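Local coordinates for CBIX (Paracoccus pantotrophus, PDB 4CCS), which acts as the terminal enzyme of siroheme biosynthesis in denitrifying bacteria, probably as a CbiX-type chelatase that inserts iron into sirohydrochlorin, at residues E56-P61 against R87-F92; N4-A9 against D51-E56; P32-A37 against E221-A226. All coordinates share one frame; numbering follows the deposited sequence.

Contact 1. Residues E56-P61 against R87-F92; sequences ETLIYP and RILPPF
The Tyr60 ring has Leu89 CD1 at its edge, near the ring plane and 4.3 Å from Tyr60 CD2, while Pro90 O and Phe92 CA approach it obliquely. Its OH reaches to 3.4 Å from Phe92 CA, also lies at a slant to the Phe92 ring, and is hydrogen-bonded to Asp95. With CG anti to the backbone N (chi1 -176°), the ring extends past Leu89 toward Phe92.

The backbones belong to strands 57-61 and 87-88, the parallel ends of a beta-alpha-beta crossover through helix 68-80. Ile59 grips the partner twice: its N donates to Arg87 O at 2.8 Å, and its O accepts from Leu89 N. The Arg87 N to Thr57 O bond is weak. Pro90 and Pro91 have no N-H to give, and the next backbone hydrogen bond is from Phe92 N to Pro61 O, 3.0 Å, beyond strand 87-88.

Leu58 and Arg87 lie side by side on one sheet face, Leu58 CD2 3.7 Å from Arg87 CB. Ile59 and Ile88 occupy the other face, against Leu78 of helix 68-80. Beyond them the Pro61 and Ile88 side chains cross at a slant, Pro61 CG 3.8 Å from Ile88 CG2, and Pro61 CD comes within 3.3 Å of Leu89 O.

Contact 2. Residues N4-A9 against D51-E56; sequences NVLIVA and DRADDE
Leu6 and Asn4, on inner strand 4-9 of the N-terminal parallel sheet, meet Arg52, Ala53 and Asp54 in the loop that leads from strand 38-43 to strand 57-61. Those two strands flank 4-9, so the loop must pass from one side of this strand to the other, and the contact is made as it does so.

Leu6 carries the apolar half. Its CG is anti to the backbone N (chi1 -167°), and both methyls touch Arg52. CD1 sits 3.8 Å from Arg52 CD and lies over one face of the guanidinium, 3.7 Å above the plane and shifted toward the rim on the NE side. CD2 also meets Ala53 CB at 4.3 Å. The Leu6 and Arg52 side chains cross at about a right angle. The arginine chain is bent at chi3 (88°), which turns NE aside after CD; Arg40 and Ala42 of strand 38-43 also touch this side chain.

Nearer the start of the strand, the Asn4 and Asp54 side chains cross at about a right angle. Amide and carboxylate planes are 24° apart but offset: Asn4 ND2 is displaced from the carboxylate plane and lies 3.7 Å from Asp54 OD2, no more than a loose polar approach. Asp54 OD1 is engaged locally: it accepts from Glu56 N at 3.3 Å, an Asx turn, with the donor above the carboxylate plane, and is also hydrogen-bonded to Thr57 OG1.

The strand and the loop are thus joined by van der Waals contact, chiefly of Leu6, with a long dipole-to-charge approach at Asn4. The Asx turn shapes the loop from within, and any electrostatic gain from the amide N-H near the carboxylate is probably modest.

Contact 3. Residues P32-A37 against E221-A226; sequences PLVPQA and ESIKAA
Val34 CG1 touches the helix at two consecutive residues, 3.8 Å from Ile223 CG2 and 4.1 Å from Lys224 CG. The Val34 side chain crosses that of Ile223 at a slant, whereas Val34 and Lys224 slide past each other in opposite directions. Gln36 comes in at about a right angle to the lysine, its NE2 3.9 Å from Lys224 CG. Farther out on the same chain, Lys224 CE lies 3.5 Å from Leu33 O and NZ 3.6 Å from it.

Two local features set up these positions. On the loop side, Val34 to Ala37 form a type I beta turn, closed by Ala37 N donating to Val34 O at 3.1 Å, a turn whose first and third residues, Val34 and Gln36, both touch the lysine. On the helix side, Lys224 is bent at chi3 (-94°), which carries CE out of the line of the chain, and NZ forms a salt bridge with Glu221 OE2, one helical turn earlier, at 3.1 Å. The ammonium meets that oxygen from above the carboxylate plane.

Beyond this shell, Ile223 packs on Val5 and Ile7 of strand 4-9, while Ala220 and Leu227 also border Val34. The loop that joins helix 16-30 to strand 38-43 is thus held against the side of the C-terminal helix 215-226.

Across the contact the lysine works mainly through its methylenes, its charge being answered by Glu221 of its own helix. The nearby Leu33 carbonyl probably adds a weakly favourable electrostatic term, but the contact probably rests mainly on van der Waals packing and the burial of Val34 and Ile223.

In the fold
From the N terminus, strand 4-9 enters contact 2, whose loop closes when the chain returns at 51-56. Before that return, residues 32-37 open contact 3, so contacts 2 and 3 cross. Contact 1 follows contact 2 in series, sharing Glu56, and closes at 87-92 after helix 68-80; it lies wholly within the long span of contact 3. The chain then builds the second parallel sheet and comes back as helix 215-226, which closes contact 3. This helix covers the face of the first sheet bearing Val5, Ile7, Leu58 and Tyr60, with Ala226 reaching Leu89, while contact 2 lies on the other face, where Leu6 points.

Contact 1. Residues E56-P61 against R87-F92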
ATOM      1  N   GLU A  56     -12.511 -21.951   3.636  1.00 37.42           N
ATOM      2  CA  GLU A  56     -12.512 -21.771   2.180  1.00 37.13           C
ATOM      3  C   GLU A  56     -12.444 -20.289   1.757  1.00 38.39           C
ATOM      4  O   GLU A  56     -12.679 -19.970   0.589  1.00 37.71           O
ATOM      5  CB  GLU A  56     -13.702 -22.508   1.529  1.00 39.04           C
ATOM      6  CG  GLU A  56     -13.459 -24.000   1.335  1.00 53.01           C
ATOM      7  CD  GLU A  56     -12.716 -24.384   0.066  1.00 83.03           C
ATOM      8  OE1 GLU A  56     -11.497 -24.109  -0.025  1.00 77.72           O
ATOM      9  OE2 GLU A  56     -13.354 -24.975  -0.836  1.00 82.55           O
ATOM     10  N   THR A  57     -12.102 -19.389   2.696  1.00 33.70           N
ATOM     11  CA  THR A  57     -11.996 -17.950   2.406  1.00 32.56           C
ATOM     12  C   THR A  57     -10.571 -17.603   1.957  1.00 33.52           C
ATOM     13  O   THR A  57      -9.606 -18.141   2.507  1.00 33.29           O
ATOM     14  CB  THR A  57     -12.446 -17.096   3.633  1.00 34.67           C
ATOM     15  OG1 THR A  57     -13.767 -17.472   4.030  1.00 29.88           O
ATOM     16  CG2 THR A  57     -12.423 -15.588   3.363  1.00 31.68           C
ATOM     17  N   LEU A  58     -10.447 -16.706   0.962  1.00 28.56           N
ATOM     18  CA  LEU A  58      -9.155 -16.184   0.511  1.00 27.97           C
ATOM     19  C   LEU A  58      -8.965 -14.814   1.188  1.00 29.23           C
ATOM     20  O   LEU A  58      -9.905 -14.030   1.251  1.00 28.30           O
ATOM     21  CB  LEU A  58      -9.088 -16.011  -1.021  1.00 28.51           C
ATOM     22  CG  LEU A  58      -9.310 -17.243  -1.928  1.00 33.82           C
ATOM     23  CD1 LEU A  58      -8.935 -16.909  -3.357  1.00 34.07           C
ATOM     24  CD2 LEU A  58      -8.483 -18.429  -1.481  1.00 36.21           C
ATOM     25  N   ILE A  59      -7.766 -14.540   1.698  1.00 25.84           N
ATOM     26  CA  ILE A  59      -7.445 -13.274   2.359  1.00 25.17           C
ATOM     27  C   ILE A  59      -6.507 -12.448   1.480  1.00 26.75           C
ATOM     28  O   ILE A  59      -5.410 -12.918   1.167  1.00 26.29           O
ATOM     29  CB  ILE A  59      -6.828 -13.522   3.780  1.00 28.49           C
ATOM     30  CG1 ILE A  59      -7.707 -14.466   4.679  1.00 28.96           C
ATOM     31  CG2 ILE A  59      -6.493 -12.206   4.495  1.00 28.73           C
ATOM     32  CD1 ILE A  59      -9.228 -14.023   4.962  1.00 34.22           C
ATOM     33  N   TYR A  60      -6.927 -11.228   1.081  1.00 22.60           N
ATOM     34  CA  TYR A  60      -6.039 -10.318   0.349  1.00 21.57           C
ATOM     35  C   TYR A  60      -5.558  -9.272   1.382  1.00 21.91           C
ATOM     36  O   TYR A  60      -6.322  -8.375   1.743  1.00 20.41           O
ATOM     37  CB  TYR A  60      -6.704  -9.643  -0.863  1.00 21.78           C
ATOM     38  CG  TYR A  60      -5.749  -8.771  -1.660  1.00 22.16           C
ATOM     39  CD1 TYR A  60      -5.565  -7.426  -1.340  1.00 22.58           C
ATOM     40  CD2 TYR A  60      -5.028  -9.290  -2.734  1.00 22.16           C
ATOM     41  CE1 TYR A  60      -4.676  -6.625  -2.058  1.00 21.45           C
ATOM     42  CE2 TYR A  60      -4.147  -8.494  -3.467  1.00 22.93           C
ATOM     43  CZ  TYR A  60      -3.964  -7.164  -3.117  1.00 26.81           C
ATOM     44  OH  TYR A  60      -3.116  -6.369  -3.852  1.00 23.70           O
ATOM     45  N   PRO A  61      -4.320  -9.410   1.877  1.00 18.96           N
ATOM     46  CA  PRO A  61      -3.814  -8.467   2.881  1.00 18.15           C
ATOM     47  C   PRO A  61      -3.280  -7.169   2.268  1.00 22.64           C
ATOM     48  O   PRO A  61      -2.421  -7.200   1.382  1.00 20.07           O
ATOM     49  CB  PRO A  61      -2.726  -9.263   3.609  1.00 19.58           C
ATOM     50  CG  PRO A  61      -2.294 -10.343   2.646  1.00 24.31           C
ATOM     51  CD  PRO A  61      -3.307 -10.435   1.527  1.00 19.82           C
ATOM     52  N   ARG A  87      -6.681 -19.355   3.109  1.00 36.84           N
ATOM     53  CA  ARG A  87      -5.540 -19.044   2.260  1.00 35.63           C
ATOM     54  C   ARG A  87      -5.231 -17.546   2.236  1.00 34.61           C
ATOM     55  O   ARG A  87      -6.104 -16.740   1.932  1.00 31.76           O
ATOM     56  CB  ARG A  87      -5.796 -19.580   0.844  1.00 37.47           C
ATOM     57  CG  ARG A  87      -4.611 -19.482  -0.111  1.00 53.00           C
ATOM     58  CD  ARG A  87      -4.982 -20.048  -1.468  1.00 65.55           C
ATOM     59  NE  ARG A  87      -4.014 -19.678  -2.498  1.00 74.16           N
ATOM     60  CZ  ARG A  87      -4.217 -19.823  -3.804  1.00 86.82           C
ATOM     61  NH1 ARG A  87      -5.359 -20.332  -4.252  1.00 74.07           N
ATOM     62  NH2 ARG A  87      -3.285 -19.455  -4.671  1.00 72.10           N
ATOM     63  N   ILE A  88      -3.971 -17.190   2.527  1.00 30.80           N
ATOM     64  CA  ILE A  88      -3.508 -15.798   2.507  1.00 30.06           C
ATOM     65  C   ILE A  88      -2.777 -15.533   1.188  1.00 33.27           C
ATOM     66  O   ILE A  88      -1.745 -16.147   0.904  1.00 33.91           O
ATOM     67  CB  ILE A  88      -2.649 -15.440   3.755  1.00 32.38           C
ATOM     68  CG1 ILE A  88      -3.430 -15.708   5.067  1.00 32.30           C
ATOM     69  CG2 ILE A  88      -2.172 -13.978   3.676  1.00 32.16           C
ATOM     70  CD1 ILE A  88      -2.570 -15.865   6.305  1.00 38.97           C
ATOM     71  N   LEU A  89      -3.314 -14.620   0.392  1.00 28.20           N
ATOM     72  CA  LEU A  89      -2.741 -14.249  -0.897  1.00 27.18           C
ATOM     73  C   LEU A  89      -1.496 -13.349  -0.715  1.00 29.55           C
ATOM     74  O   LEU A  89      -1.287 -12.848   0.402  1.00 28.26           O
ATOM     75  CB  LEU A  89      -3.795 -13.529  -1.770  1.00 27.13           C
ATOM     76  CG  LEU A  89      -5.142 -14.232  -2.007  1.00 32.03           C
ATOM     77  CD1 LEU A  89      -5.970 -13.475  -3.009  1.00 32.13           C
ATOM     78  CD2 LEU A  89      -4.962 -15.698  -2.417  1.00 37.28           C
ATOM     79  N   PRO A  90      -0.678 -13.135  -1.797  1.00 25.58           N
ATOM     80  CA  PRO A  90       0.452 -12.205  -1.705  1.00 24.47           C
ATOM     81  C   PRO A  90      -0.089 -10.806  -1.365  1.00 25.29           C
ATOM     82  O   PRO A  90      -1.163 -10.429  -1.847  1.00 23.81           O
ATOM     83  CB  PRO A  90       1.051 -12.241  -3.112  1.00 26.64           C
ATOM     84  CG  PRO A  90       0.813 -13.632  -3.555  1.00 31.61           C
ATOM     85  CD  PRO A  90      -0.525 -14.019  -2.983  1.00 27.60           C
ATOM     86  N   PRO A  91       0.621 -10.057  -0.513  1.00 20.73           N
ATOM     87  CA  PRO A  91       0.142  -8.738  -0.091  1.00 19.64           C
ATOM     88  C   PRO A  91       0.175  -7.658  -1.178  1.00 21.74           C
ATOM     89  O   PRO A  91       0.887  -7.791  -2.176  1.00 20.09           O
ATOM     90  CB  PRO A  91       1.067  -8.399   1.076  1.00 21.05           C
ATOM     91  CG  PRO A  91       2.337  -9.072   0.735  1.00 25.69           C
ATOM     92  CD  PRO A  91       1.912 -10.384   0.128  1.00 22.00           C
ATOM     93  N   PHE A  92      -0.578  -6.561  -0.948  1.00 19.00           N
ATOM     94  CA  PHE A  92      -0.661  -5.365  -1.792  1.00 18.44           C
ATOM     95  C   PHE A  92       0.737  -4.903  -2.257  1.00 21.76           C
ATOM     96  O   PHE A  92       0.917  -4.600  -3.439  1.00 20.84           O
ATOM     97  CB  PHE A  92      -1.362  -4.218  -1.003  1.00 19.66           C
ATOM     98  CG  PHE A  92      -1.411  -2.876  -1.706  1.00 20.44           C
ATOM     99  CD1 PHE A  92      -2.450  -2.562  -2.568  1.00 23.82           C
ATOM    100  CD2 PHE A  92      -0.408  -1.931  -1.512  1.00 20.95           C
ATOM    101  CE1 PHE A  92      -2.492  -1.316  -3.221  1.00 23.83           C
ATOM    102  CE2 PHE A  92      -0.438  -0.702  -2.183  1.00 23.26           C
ATOM    103  CZ  PHE A  92      -1.479  -0.405  -3.032  1.00 21.26           C
TER

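Contact 2. Residues N4-A9 against D51-E56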
ATOM      1  N   ASN A   4     -15.405 -17.055  -1.210  1.00 32.25           N
ATOM      2  CA  ASN A   4     -15.360 -16.034  -0.152  1.00 31.39           C
ATOM      3  C   ASN A   4     -14.008 -15.306  -0.146  1.00 31.26           C
ATOM      4  O   ASN A   4     -12.964 -15.960  -0.076  1.00 30.61           O
ATOM      5  CB  ASN A   4     -15.635 -16.660   1.220  1.00 34.29           C
ATOM      6  CG  ASN A   4     -17.087 -16.683   1.650  1.00 62.48           C
ATOM      7  OD1 ASN A   4     -17.973 -16.075   1.036  1.00 59.40           O
ATOM      8  ND2 ASN A   4     -17.353 -17.345   2.767  1.00 53.89           N
ATOM      9  N   VAL A   5     -14.026 -13.961  -0.253  1.00 25.73           N
ATOM     10  CA  VAL A   5     -12.794 -13.144  -0.241  1.00 23.70           C
ATOM     11  C   VAL A   5     -12.886 -12.009   0.785  1.00 25.11           C
ATOM     12  O   VAL A   5     -13.836 -11.226   0.763  1.00 24.20           O
ATOM     13  CB  VAL A   5     -12.373 -12.619  -1.654  1.00 27.46           C
ATOM     14  CG1 VAL A   5     -11.078 -11.796  -1.591  1.00 26.71           C
ATOM     15  CG2 VAL A   5     -12.220 -13.765  -2.656  1.00 27.32           C
ATOM     16  N   LEU A   6     -11.866 -11.895   1.644  1.00 20.91           N
ATOM     17  CA  LEU A   6     -11.799 -10.817   2.621  1.00 20.91           C
ATOM     18  C   LEU A   6     -10.540  -9.971   2.383  1.00 21.59           C
ATOM     19  O   LEU A   6      -9.436 -10.506   2.402  1.00 19.67           O
ATOM     20  CB  LEU A   6     -11.852 -11.416   4.045  1.00 22.44           C
ATOM     21  CG  LEU A   6     -12.107 -10.482   5.238  1.00 29.47           C
ATOM     22  CD1 LEU A   6     -13.405  -9.653   5.069  1.00 30.00           C
ATOM     23  CD2 LEU A   6     -12.185 -11.288   6.527  1.00 32.18           C
ATOM     24  N   ILE A   7     -10.724  -8.670   2.100  1.00 19.35           N
ATOM     25  CA  ILE A   7      -9.648  -7.673   1.916  1.00 18.78           C
ATOM     26  C   ILE A   7      -9.396  -7.139   3.327  1.00 20.80           C
ATOM     27  O   ILE A   7     -10.307  -6.574   3.946  1.00 18.96           O
ATOM     28  CB  ILE A   7     -10.050  -6.534   0.945  1.00 22.08           C
ATOM     29  CG1 ILE A   7     -10.625  -7.052  -0.407  1.00 23.07           C
ATOM     30  CG2 ILE A   7      -8.899  -5.541   0.732  1.00 21.80           C
ATOM     31  CD1 ILE A   7      -9.861  -8.086  -1.207  1.00 40.47           C
ATOM     32  N   VAL A   8      -8.189  -7.379   3.849  1.00 17.42           N
ATOM     33  CA  VAL A   8      -7.838  -7.068   5.235  1.00 16.38           C
ATOM     34  C   VAL A   8      -6.798  -5.962   5.351  1.00 18.94           C
ATOM     35  O   VAL A   8      -5.714  -6.064   4.779  1.00 18.41           O
ATOM     36  CB  VAL A   8      -7.405  -8.363   5.984  1.00 19.74           C
ATOM     37  CG1 VAL A   8      -6.956  -8.069   7.417  1.00 19.31           C
ATOM     38  CG2 VAL A   8      -8.531  -9.398   5.983  1.00 19.34           C
ATOM     39  N   ALA A   9      -7.121  -4.927   6.130  1.00 15.82           N
ATOM     40  CA  ALA A   9      -6.187  -3.847   6.424  1.00 15.75           C
ATOM     41  C   ALA A   9      -5.637  -3.995   7.843  1.00 20.53           C
ATOM     42  O   ALA A   9      -6.332  -4.513   8.736  1.00 18.30           O
ATOM     43  CB  ALA A   9      -6.884  -2.510   6.300  1.00 16.19           C
ATOM     44  N   ASP A  51     -14.168 -12.905  11.946  1.00 40.97           N
ATOM     45  CA  ASP A  51     -15.085 -14.010  12.239  1.00 42.25           C
ATOM     46  C   ASP A  51     -16.059 -14.328  11.067  1.00 47.45           C
ATOM     47  O   ASP A  51     -16.723 -15.363  11.118  1.00 48.25           O
ATOM     48  CB  ASP A  51     -15.807 -13.882  13.597  1.00 44.56           C
ATOM     49  CG  ASP A  51     -16.473 -12.571  13.943  1.00 56.23           C
ATOM     50  OD1 ASP A  51     -17.101 -11.968  13.043  1.00 58.98           O
ATOM     51  OD2 ASP A  51     -16.486 -12.217  15.139  1.00 56.86           O
ATOM     52  N   ARG A  52     -16.047 -13.534   9.977  1.00 44.39           N
ATOM     53  CA  ARG A  52     -16.853 -13.842   8.790  1.00 44.81           C
ATOM     54  C   ARG A  52     -16.103 -14.839   7.870  1.00 48.50           C
ATOM     55  O   ARG A  52     -16.711 -15.439   6.981  1.00 48.46           O
ATOM     56  CB  ARG A  52     -17.304 -12.564   8.045  1.00 46.48           C
ATOM     57  CG  ARG A  52     -16.273 -11.936   7.108  1.00 57.48           C
ATOM     58  CD  ARG A  52     -16.699 -10.547   6.662  1.00 61.61           C
ATOM     59  NE  ARG A  52     -16.236  -9.535   7.610  1.00 61.25           N
ATOM     60  CZ  ARG A  52     -16.383  -8.222   7.463  1.00 63.85           C
ATOM     61  NH1 ARG A  52     -17.001  -7.730   6.393  1.00 31.65           N
ATOM     62  NH2 ARG A  52     -15.925  -7.390   8.387  1.00 55.26           N
ATOM     63  N   ALA A  53     -14.786 -15.017   8.106  1.00 43.80           N
ATOM     64  CA  ALA A  53     -13.923 -15.920   7.346  1.00 42.86           C
ATOM     65  C   ALA A  53     -14.063 -17.362   7.810  1.00 45.26           C
ATOM     66  O   ALA A  53     -14.323 -17.619   8.984  1.00 45.08           O
ATOM     67  CB  ALA A  53     -12.470 -15.481   7.470  1.00 43.46           C
ATOM     68  N   ASP A  54     -13.848 -18.301   6.881  1.00 40.78           N
ATOM     69  CA  ASP A  54     -13.857 -19.741   7.133  1.00 39.93           C
ATOM     70  C   ASP A  54     -12.688 -20.393   6.385  1.00 43.83           C
ATOM     71  O   ASP A  54     -11.904 -19.684   5.744  1.00 42.90           O
ATOM     72  CB  ASP A  54     -15.220 -20.382   6.789  1.00 41.25           C
ATOM     73  CG  ASP A  54     -15.779 -20.090   5.409  1.00 46.41           C
ATOM     74  OD1 ASP A  54     -14.978 -19.988   4.445  1.00 45.18           O
ATOM     75  OD2 ASP A  54     -17.020 -20.018   5.277  1.00 51.92           O
ATOM     76  N   ASP A  55     -12.564 -21.731   6.467  1.00 41.05           N
ATOM     77  CA  ASP A  55     -11.494 -22.502   5.832  1.00 40.85           C
ATOM     78  C   ASP A  55     -11.417 -22.368   4.303  1.00 42.41           C
ATOM     79  O   ASP A  55     -10.354 -22.627   3.740  1.00 42.34           O
ATOM     80  CB  ASP A  55     -11.579 -23.984   6.247  1.00 43.41           C
ATOM     81  CG  ASP A  55     -11.014 -24.259   7.630  1.00 56.35           C
ATOM     82  OD1 ASP A  55     -10.173 -23.461   8.100  1.00 55.84           O
ATOM     83  OD2 ASP A  55     -11.391 -25.290   8.228  1.00 65.95           O
ATOM     84  N   GLU A  56     -12.511 -21.951   3.636  1.00 37.42           N
ATOM     85  CA  GLU A  56     -12.512 -21.771   2.180  1.00 37.13           C
ATOM     86  C   GLU A  56     -12.444 -20.289   1.757  1.00 38.39           C
ATOM     87  O   GLU A  56     -12.679 -19.970   0.589  1.00 37.71           O
ATOM     88  CB  GLU A  56     -13.702 -22.508   1.529  1.00 39.04           C
ATOM     89  CG  GLU A  56     -13.459 -24.000   1.335  1.00 53.01           C
ATOM     90  CD  GLU A  56     -12.716 -24.384   0.066  1.00 83.03           C
ATOM     91  OE1 GLU A  56     -11.497 -24.109  -0.025  1.00 77.72           O
ATOM     92  OE2 GLU A  56     -13.354 -24.975  -0.836  1.00 82.55           O
TER

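Contact 3. Residues P32-A37 against E221-A226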
ATOM      1  N   PRO A  32     -17.631  -5.697  -8.184  1.00 27.01           N
ATOM      2  CA  PRO A  32     -18.143  -5.894  -9.563  1.00 27.85           C
ATOM      3  C   PRO A  32     -17.119  -6.411 -10.586  1.00 33.05           C
ATOM      4  O   PRO A  32     -17.504  -6.806 -11.691  1.00 32.66           O
ATOM      5  CB  PRO A  32     -18.682  -4.518  -9.950  1.00 29.67           C
ATOM      6  CG  PRO A  32     -17.921  -3.561  -9.115  1.00 33.39           C
ATOM      7  CD  PRO A  32     -17.691  -4.265  -7.818  1.00 28.76           C
ATOM      8  N   LEU A  33     -15.828  -6.450 -10.197  1.00 29.30           N
ATOM      9  CA  LEU A  33     -14.726  -6.904 -11.038  1.00 29.01           C
ATOM     10  C   LEU A  33     -14.374  -8.384 -10.835  1.00 32.95           C
ATOM     11  O   LEU A  33     -13.598  -8.923 -11.623  1.00 33.61           O
ATOM     12  CB  LEU A  33     -13.491  -5.989 -10.851  1.00 28.93           C
ATOM     13  CG  LEU A  33     -13.728  -4.473 -10.931  1.00 32.70           C
ATOM     14  CD1 LEU A  33     -12.473  -3.712 -10.588  1.00 32.59           C
ATOM     15  CD2 LEU A  33     -14.237  -4.046 -12.307  1.00 35.14           C
ATOM     16  N   VAL A  34     -14.928  -9.038  -9.783  1.00 28.81           N
ATOM     17  CA  VAL A  34     -14.725 -10.467  -9.476  1.00 29.42           C
ATOM     18  C   VAL A  34     -16.120 -11.123  -9.252  1.00 35.56           C
ATOM     19  O   VAL A  34     -16.426 -11.497  -8.118  1.00 33.45           O
ATOM     20  CB  VAL A  34     -13.779 -10.735  -8.263  1.00 33.38           C
ATOM     21  CG1 VAL A  34     -13.294 -12.184  -8.236  1.00 32.94           C
ATOM     22  CG2 VAL A  34     -12.603  -9.783  -8.232  1.00 33.33           C
ATOM     23  N   PRO A  35     -16.965 -11.267 -10.319  1.00 35.65           N
ATOM     24  CA  PRO A  35     -18.311 -11.840 -10.143  1.00 35.85           C
ATOM     25  C   PRO A  35     -18.365 -13.256  -9.558  1.00 39.70           C
ATOM     26  O   PRO A  35     -19.340 -13.587  -8.888  1.00 40.59           O
ATOM     27  CB  PRO A  35     -18.918 -11.777 -11.554  1.00 37.96           C
ATOM     28  CG  PRO A  35     -18.141 -10.734 -12.264  1.00 42.50           C
ATOM     29  CD  PRO A  35     -16.746 -10.893 -11.734  1.00 37.99           C
ATOM     30  N   GLN A  36     -17.315 -14.070  -9.765  1.00 35.64           N
ATOM     31  CA  GLN A  36     -17.242 -15.442  -9.254  1.00 34.96           C
ATOM     32  C   GLN A  36     -16.972 -15.526  -7.730  1.00 36.94           C
ATOM     33  O   GLN A  36     -16.928 -16.623  -7.172  1.00 36.53           O
ATOM     34  CB  GLN A  36     -16.223 -16.282 -10.058  1.00 36.54           C
ATOM     35  CG  GLN A  36     -14.776 -15.770 -10.003  1.00 52.12           C
ATOM     36  CD  GLN A  36     -14.405 -14.816 -11.125  1.00 63.30           C
ATOM     37  OE1 GLN A  36     -14.979 -13.731 -11.277  1.00 52.85           O
ATOM     38  NE2 GLN A  36     -13.376 -15.159 -11.893  1.00 57.20           N
ATOM     39  N   ALA A  37     -16.809 -14.377  -7.062  1.00 32.77           N
ATOM     40  CA  ALA A  37     -16.536 -14.339  -5.626  1.00 31.27           C
ATOM     41  C   ALA A  37     -17.395 -13.331  -4.856  1.00 30.95           C
ATOM     42  O   ALA A  37     -17.915 -12.386  -5.447  1.00 29.63           O
ATOM     43  CB  ALA A  37     -15.056 -14.027  -5.400  1.00 31.93           C
ATOM     44  N   GLU A 221      -7.587  -8.604 -10.143  1.00 21.61           N
ATOM     45  CA  GLU A 221      -6.749  -9.487 -10.970  1.00 21.36           C
ATOM     46  C   GLU A 221      -5.964 -10.459 -10.129  1.00 25.53           C
ATOM     47  O   GLU A 221      -5.841 -11.615 -10.518  1.00 25.60           O
ATOM     48  CB  GLU A 221      -5.847  -8.713 -11.963  1.00 22.23           C
ATOM     49  CG  GLU A 221      -6.622  -7.878 -12.979  1.00 25.35           C
ATOM     50  CD  GLU A 221      -7.634  -8.586 -13.871  1.00 39.45           C
ATOM     51  OE1 GLU A 221      -7.478  -9.801 -14.113  1.00 26.84           O
ATOM     52  OE2 GLU A 221      -8.572  -7.914 -14.353  1.00 33.05           O
ATOM     53  N   SER A 222      -5.510 -10.027  -8.932  1.00 20.95           N
ATOM     54  CA  SER A 222      -4.802 -10.890  -7.997  1.00 21.25           C
ATOM     55  C   SER A 222      -5.721 -11.956  -7.374  1.00 25.52           C
ATOM     56  O   SER A 222      -5.270 -13.075  -7.153  1.00 25.66           O
ATOM     57  CB  SER A 222      -4.084 -10.062  -6.936  1.00 24.06           C
ATOM     58  OG  SER A 222      -3.015  -9.380  -7.571  1.00 27.79           O
ATOM     59  N   ILE A 223      -7.004 -11.617  -7.120  1.00 23.79           N
ATOM     60  CA  ILE A 223      -8.007 -12.557  -6.595  1.00 24.70           C
ATOM     61  C   ILE A 223      -8.322 -13.617  -7.692  1.00 30.50           C
ATOM     62  O   ILE A 223      -8.222 -14.819  -7.427  1.00 30.21           O
ATOM     63  CB  ILE A 223      -9.303 -11.833  -6.115  1.00 27.36           C
ATOM     64  CG1 ILE A 223      -9.033 -10.938  -4.864  1.00 27.35           C
ATOM     65  CG2 ILE A 223     -10.415 -12.856  -5.818  1.00 28.64           C
ATOM     66  CD1 ILE A 223     -10.112  -9.875  -4.620  1.00 25.51           C
ATOM     67  N   LYS A 224      -8.698 -13.151  -8.901  1.00 28.78           N
ATOM     68  CA  LYS A 224      -9.023 -13.977 -10.079  1.00 29.55           C
ATOM     69  C   LYS A 224      -7.924 -15.004 -10.383  1.00 37.07           C
ATOM     70  O   LYS A 224      -8.237 -16.155 -10.676  1.00 37.37           O
ATOM     71  CB  LYS A 224      -9.276 -13.098 -11.311  1.00 31.45           C
ATOM     72  CG  LYS A 224     -10.655 -12.449 -11.345  1.00 40.77           C
ATOM     73  CD  LYS A 224     -10.962 -11.811 -12.699  1.00 49.63           C
ATOM     74  CE  LYS A 224     -10.631 -10.339 -12.760  1.00 62.24           C
ATOM     75  NZ  LYS A 224     -11.057  -9.732 -14.048  1.00 72.80           N
ATOM     76  N   ALA A 225      -6.642 -14.593 -10.260  1.00 35.90           N
ATOM     77  CA  ALA A 225      -5.466 -15.441 -10.483  1.00 36.63           C
ATOM     78  C   ALA A 225      -5.328 -16.545  -9.430  1.00 42.69           C
ATOM     79  O   ALA A 225      -4.742 -17.591  -9.721  1.00 42.29           O
ATOM     80  CB  ALA A 225      -4.202 -14.587 -10.510  1.00 37.32           C
ATOM     81  N   ALA A 226      -5.844 -16.310  -8.208  1.00 40.79           N
ATOM     82  CA  ALA A 226      -5.770 -17.281  -7.110  1.00 41.28           C
ATOM     83  C   ALA A 226      -6.967 -18.250  -7.058  1.00 46.58           C
ATOM     84  O   ALA A 226      -6.943 -19.211  -6.285  1.00 45.56           O
ATOM     85  CB  ALA A 226      -5.606 -16.561  -5.788  1.00 42.11           C
TER